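PDB 2AJR: sugar kinase, pfkB family from Thermotoga maritima, which probably phosphorylates a sugar phosphate at the expense of ATP, as a phosphofructokinase-like member of the pfkB carbohydrate kinase family. Local coordinates for residues Glu30-Gln33 and Leu37-Ile40; Ile111-Lys116 and Arg306-Tyr311. One frame throughout, in Å; residues are numbered along the deposited sequence.

Contact 1 of 2, residues Glu30-Gln33 and Leu37-Ile40; sequences EDFQ and LYRI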
# COMPACT_ATOMS: atom_id res chain seq x y z
N GLU A 30 -1.41 16.19 5.11
CA GLU A 30 -1.99 17.49 4.82
C GLU A 30 -1.42 18.06 3.50
O GLU A 30 -0.20 17.99 3.26
CB GLU A 30 -1.77 18.44 6.01
CG GLU A 30 -2.36 17.89 7.33
CD GLU A 30 -2.86 18.97 8.31
OE1 GLU A 30 -2.22 20.05 8.40
OE2 GLU A 30 -3.90 18.73 8.99
N ASP A 31 -2.30 18.61 2.66
CA ASP A 31 -1.97 19.11 1.32
C ASP A 31 -1.37 18.03 0.47
O ASP A 31 -0.32 18.19 -0.14
CB ASP A 31 -1.05 20.34 1.36
CG ASP A 31 -1.77 21.60 1.81
OD1 ASP A 31 -2.90 21.86 1.33
OD2 ASP A 31 -1.21 22.33 2.65
N PHE A 32 -2.07 16.90 0.43
CA PHE A 32 -1.68 15.81 -0.43
C PHE A 32 -1.95 16.20 -1.88
O PHE A 32 -3.09 16.54 -2.27
CB PHE A 32 -2.47 14.57 -0.06
CG PHE A 32 -2.20 13.39 -0.95
CD1 PHE A 32 -0.89 12.93 -1.14
CD2 PHE A 32 -3.24 12.72 -1.59
CE1 PHE A 32 -0.63 11.84 -1.95
CE2 PHE A 32 -2.99 11.62 -2.39
CZ PHE A 32 -1.69 11.18 -2.58
N GLN A 33 -0.89 16.16 -2.68
CA GLN A 33 -1.00 16.34 -4.11
C GLN A 33 -0.18 15.30 -4.85
O GLN A 33 0.73 14.67 -4.32
CB GLN A 33 -0.58 17.76 -4.53
CG GLN A 33 -1.46 18.89 -3.95
CD GLN A 33 -2.95 18.78 -4.34
OE1 GLN A 33 -3.32 18.06 -5.28
NE2 GLN A 33 -3.81 19.49 -3.61
N LEU A 37 6.91 13.17 -3.55
CA LEU A 37 7.35 12.17 -2.57
C LEU A 37 6.98 12.63 -1.17
O LEU A 37 7.29 13.74 -0.80
CB LEU A 37 8.86 11.97 -2.65
CG LEU A 37 9.53 11.18 -1.52
CD1 LEU A 37 8.93 9.79 -1.34
CD2 LEU A 37 11.02 11.08 -1.76
N TYR A 38 6.32 11.78 -0.40
CA TYR A 38 6.03 12.10 1.00
C TYR A 38 6.75 11.13 1.94
O TYR A 38 6.64 9.92 1.80
CB TYR A 38 4.54 12.05 1.26
CG TYR A 38 3.77 13.04 0.44
CD1 TYR A 38 3.56 14.34 0.90
CD2 TYR A 38 3.28 12.70 -0.82
CE1 TYR A 38 2.86 15.26 0.14
CE2 TYR A 38 2.59 13.62 -1.59
CZ TYR A 38 2.38 14.89 -1.10
OH TYR A 38 1.68 15.81 -1.85
N ARG A 39 7.50 11.69 2.89
CA ARG A 39 8.10 10.92 3.97
C ARG A 39 7.27 11.04 5.24
O ARG A 39 7.27 12.08 5.87
CB ARG A 39 9.52 11.40 4.22
CG ARG A 39 10.50 10.83 3.24
CD ARG A 39 11.65 11.77 2.92
NE ARG A 39 12.57 11.11 2.00
CZ ARG A 39 13.42 11.73 1.18
NH1 ARG A 39 13.50 13.06 1.15
NH2 ARG A 39 14.19 11.00 0.37
N ILE A 40 6.56 9.98 5.62
CA ILE A 40 5.83 9.98 6.87
C ILE A 40 6.80 9.63 8.01
O ILE A 40 7.12 8.47 8.21
CB ILE A 40 4.67 8.95 6.86
CG1 ILE A 40 3.80 9.08 5.59
CG2 ILE A 40 3.81 9.08 8.12
CD1 ILE A 40 3.08 10.39 5.42
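Tyr38 meets the Phe32 ring and the Gln33 backbone in the lid, the small β-sheet that pfkB kinases carry beside their α/β body; here the chain leaves strand 22-28 and loops round to the short strand 37-39. The two backbones stay well apart, with the CA atoms of Phe32 and Tyr38 8.7 Å from each other, so a single side chain spans the gap. It is Tyr38, whose CG lies anti to its carbonyl carbon (chi1 -61°), sending the ring across to the loop. Its hydroxyl ends at the backbone of Gln33: Gln33 N donates to Tyr38 OH over 2.7 Å, and the N-H...O angle of 170° makes the bond almost straight. The carbonyl oxygen Gln33 O lies near the plane of the Tyr38 ring, at its edge, 2.9 Å from Tyr38 OH. One phenol oxygen therefore sits beside both polar backbone atoms of Gln33.

At Tyr38 CE2, next to the hydroxyl-bearing carbon, the contact is apolar. Phe32 CD1 comes within 3.6 Å of Tyr38 CE2, and Phe32 CE1 within 3.7 Å of the same atom, so the CD1-CE1 edge of the Phe32 ring meets Tyr38 CE2, which lies near the Phe32 plane. The planes are inclined at 54° with centroids 5.5 Å apart, an oblique pairing in which the two side chains cross at roughly a right angle.

Around this pair, Asp112 at the end of strand 105-112 accepts hydrogen bonds from the backbone N of Asp31 and of Phe32, anchoring the loop to the lid sheet. Leu37, Tyr38 and Arg39 pair in parallel with a strand of the second subunit, continuing the sheet across the interface, and Val34 of that subunit packs on Phe32 and Gln33.

Contact 2 of 2, residues Ile111-Lys116 and Arg306-Tyr311; sequences IDEKNK and RRKEKY. With MG (magnesium ion), chain C.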
# COMPACT_ATOMS: atom_id res chain seq x y z
N ILE A 111 -5.82 10.52 3.63
CA ILE A 111 -6.80 11.45 4.18
C ILE A 111 -6.11 12.77 4.41
O ILE A 111 -5.11 12.82 5.12
CB ILE A 111 -7.40 10.90 5.46
CG1 ILE A 111 -8.21 9.63 5.12
CG2 ILE A 111 -8.28 11.92 6.12
CD1 ILE A 111 -8.71 8.85 6.31
N ASP A 112 -6.61 13.82 3.74
CA ASP A 112 -6.05 15.18 3.83
C ASP A 112 -7.06 16.04 4.60
O ASP A 112 -8.04 16.53 4.02
CB ASP A 112 -5.77 15.74 2.43
CG ASP A 112 -5.19 17.16 2.44
OD1 ASP A 112 -5.14 17.82 3.51
OD2 ASP A 112 -4.78 17.62 1.35
N GLU A 113 -6.83 16.20 5.89
CA GLU A 113 -7.82 16.82 6.78
C GLU A 113 -7.97 18.32 6.52
O GLU A 113 -9.04 18.88 6.75
CB GLU A 113 -7.45 16.59 8.25
CG GLU A 113 -8.62 16.13 9.10
CD GLU A 113 -8.40 16.31 10.59
OE1 GLU A 113 -7.23 16.49 11.01
OE2 GLU A 113 -9.41 16.26 11.33
N LYS A 114 -6.89 18.96 6.06
CA LYS A 114 -6.92 20.37 5.72
C LYS A 114 -7.83 20.67 4.52
O LYS A 114 -8.68 21.57 4.59
CB LYS A 114 -5.50 20.87 5.44
CG LYS A 114 -5.43 22.33 5.00
CD LYS A 114 -4.00 22.79 4.77
CE LYS A 114 -3.95 24.02 3.88
NZ LYS A 114 -2.55 24.42 3.57
N ASN A 115 -7.65 19.92 3.43
CA ASN A 115 -8.41 20.16 2.20
C ASN A 115 -9.66 19.29 2.11
O ASN A 115 -10.33 19.27 1.07
CB ASN A 115 -7.53 19.91 0.98
CG ASN A 115 -6.41 20.92 0.84
OD1 ASN A 115 -6.60 21.99 0.25
ND2 ASN A 115 -5.24 20.59 1.36
N LYS A 116 -9.98 18.59 3.19
CA LYS A 116 -11.08 17.61 3.25
C LYS A 116 -11.09 16.70 2.02
O LYS A 116 -11.99 16.79 1.19
CB LYS A 116 -12.44 18.31 3.42
CG LYS A 116 -12.49 19.41 4.49
CD LYS A 116 -12.30 18.85 5.89
CE LYS A 116 -12.26 19.95 6.96
NZ LYS A 116 -11.71 19.39 8.24
N ARG A 306 -16.57 11.76 13.69
CA ARG A 306 -15.91 12.77 14.52
C ARG A 306 -14.40 12.64 14.56
O ARG A 306 -13.75 13.52 15.09
CB ARG A 306 -16.45 12.81 15.95
CG ARG A 306 -17.93 13.12 16.07
CD ARG A 306 -18.38 14.15 15.06
NE ARG A 306 -19.80 14.44 15.16
CZ ARG A 306 -20.48 15.17 14.27
NH1 ARG A 306 -19.87 15.70 13.22
NH2 ARG A 306 -21.78 15.37 14.44
N ARG A 307 -13.83 11.57 14.01
CA ARG A 307 -12.38 11.42 13.93
C ARG A 307 -11.91 11.13 12.53
O ARG A 307 -12.59 10.46 11.77
CB ARG A 307 -11.92 10.30 14.84
CG ARG A 307 -12.37 10.47 16.24
CD ARG A 307 -11.76 9.45 17.15
NE ARG A 307 -12.46 9.42 18.42
CZ ARG A 307 -12.06 8.75 19.49
NH1 ARG A 307 -10.95 8.03 19.46
NH2 ARG A 307 -12.78 8.81 20.61
N LYS A 308 -10.71 11.60 12.20
CA LYS A 308 -10.11 11.36 10.88
C LYS A 308 -9.82 9.89 10.63
O LYS A 308 -9.87 9.44 9.49
CB LYS A 308 -8.86 12.23 10.65
CG LYS A 308 -7.64 11.95 11.53
CD LYS A 308 -6.46 12.92 11.19
CE LYS A 308 -5.40 13.01 12.30
NZ LYS A 308 -5.11 11.70 12.92
N GLU A 309 -9.53 9.14 11.69
CA GLU A 309 -9.26 7.71 11.56
C GLU A 309 -10.57 6.96 11.51
O GLU A 309 -11.58 7.46 12.00
CB GLU A 309 -8.47 7.13 12.73
CG GLU A 309 -7.32 7.97 13.19
CD GLU A 309 -7.72 9.07 14.16
OE1 GLU A 309 -8.81 8.95 14.79
OE2 GLU A 309 -6.94 10.04 14.29
N LYS A 310 -10.52 5.77 10.94
CA LYS A 310 -11.56 4.78 11.09
C LYS A 310 -11.72 4.62 12.59
O LYS A 310 -10.77 4.23 13.27
CB LYS A 310 -11.16 3.45 10.45
CG LYS A 310 -12.29 2.41 10.40
CD LYS A 310 -12.05 1.30 9.36
CE LYS A 310 -10.86 0.42 9.72
NZ LYS A 310 -10.86 -0.88 8.97
N TYR A 311 -12.90 4.99 13.08
CA TYR A 311 -13.25 4.93 14.47
C TYR A 311 -14.65 4.35 14.58
O TYR A 311 -15.59 4.89 14.02
CB TYR A 311 -13.17 6.32 15.10
CG TYR A 311 -13.83 6.46 16.46
CD1 TYR A 311 -13.30 5.84 17.60
CD2 TYR A 311 -14.94 7.27 16.63
CE1 TYR A 311 -13.91 5.99 18.86
CE2 TYR A 311 -15.55 7.44 17.86
CZ TYR A 311 -15.04 6.80 18.97
OH TYR A 311 -15.69 7.00 20.19
MG MG C . -13.57 8.47 10.86
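Lys308 meets Glu113 and Ile111 where the end of lid strand 105-112 faces a magnesium-binding loop of the α/β body of this pfkB kinase. The aliphatic part of the lysine does the touching: Lys308 CD lies 3.7 Å from Glu113 OE1, the two side chains crossing at about a right angle. Beside it, the terminal methyl Ile111 CD1 approaches the backbone oxygen Lys308 O to 3.4 Å. The opposite charges do not join, for Lys308 NZ remains 5.6 Å from Glu113 OE1. Instead the last torsion of the lysine is bent (chi4 41°), and Lys308 NZ forms a salt bridge of 2.8 Å with Glu309 OE2, met on the anti side of the carboxylate and 19° out of its plane. With an alanine here, Glu309 would probably lose its charged mate and a gap would open beside the Glu113 carboxylate.

The next shell holds the metal. Main-chain oxygens do the binding on this loop, Arg307 O at 2.4 Å and Glu309 O at 2.5 Å from the magnesium ion, so the backbone on either side of Lys308 is tied to it; His267 and Ala304 are the other protein residues of the metal site. Glu113 reaches the same neighbourhood from the lid, because its OE2 is hydrogen-bonded to His267 NE2, making it a second-shell partner of the site.

The turn that follows the strand probably helps to position Glu113. Asp112 OD1 accepts from Asn115 N at 3.3 Å with an N-H...O angle of 169°, an Asx motif, although the donor stands well above the carboxylate plane. Lys116 NZ, also salt-bridged to Asp264, closes the turn by donating in the carbonyl plane to Glu113 O at 3.1 Å.

How the contacts relate
The centres of contact 1 and contact 2 are about 15 Å apart, and both segments of contact 1 precede those of contact 2 in sequence. The lid sheet joins them, since strands 22-28 and 105-112 are parallel neighbours in it: 22-28 runs on toward 30-33, while 111-116 begins on the last residues of 105-112. A salt bridge of 2.7 Å from Asp31 OD2 to Lys114 NZ ties the two loops directly. From there they face different ways: contact 1 borders the second subunit, whereas contact 2 reaches the loop between helices 290-304 and 315-319. The lid sheet thus touches both the subunit interface and the magnesium-binding loop.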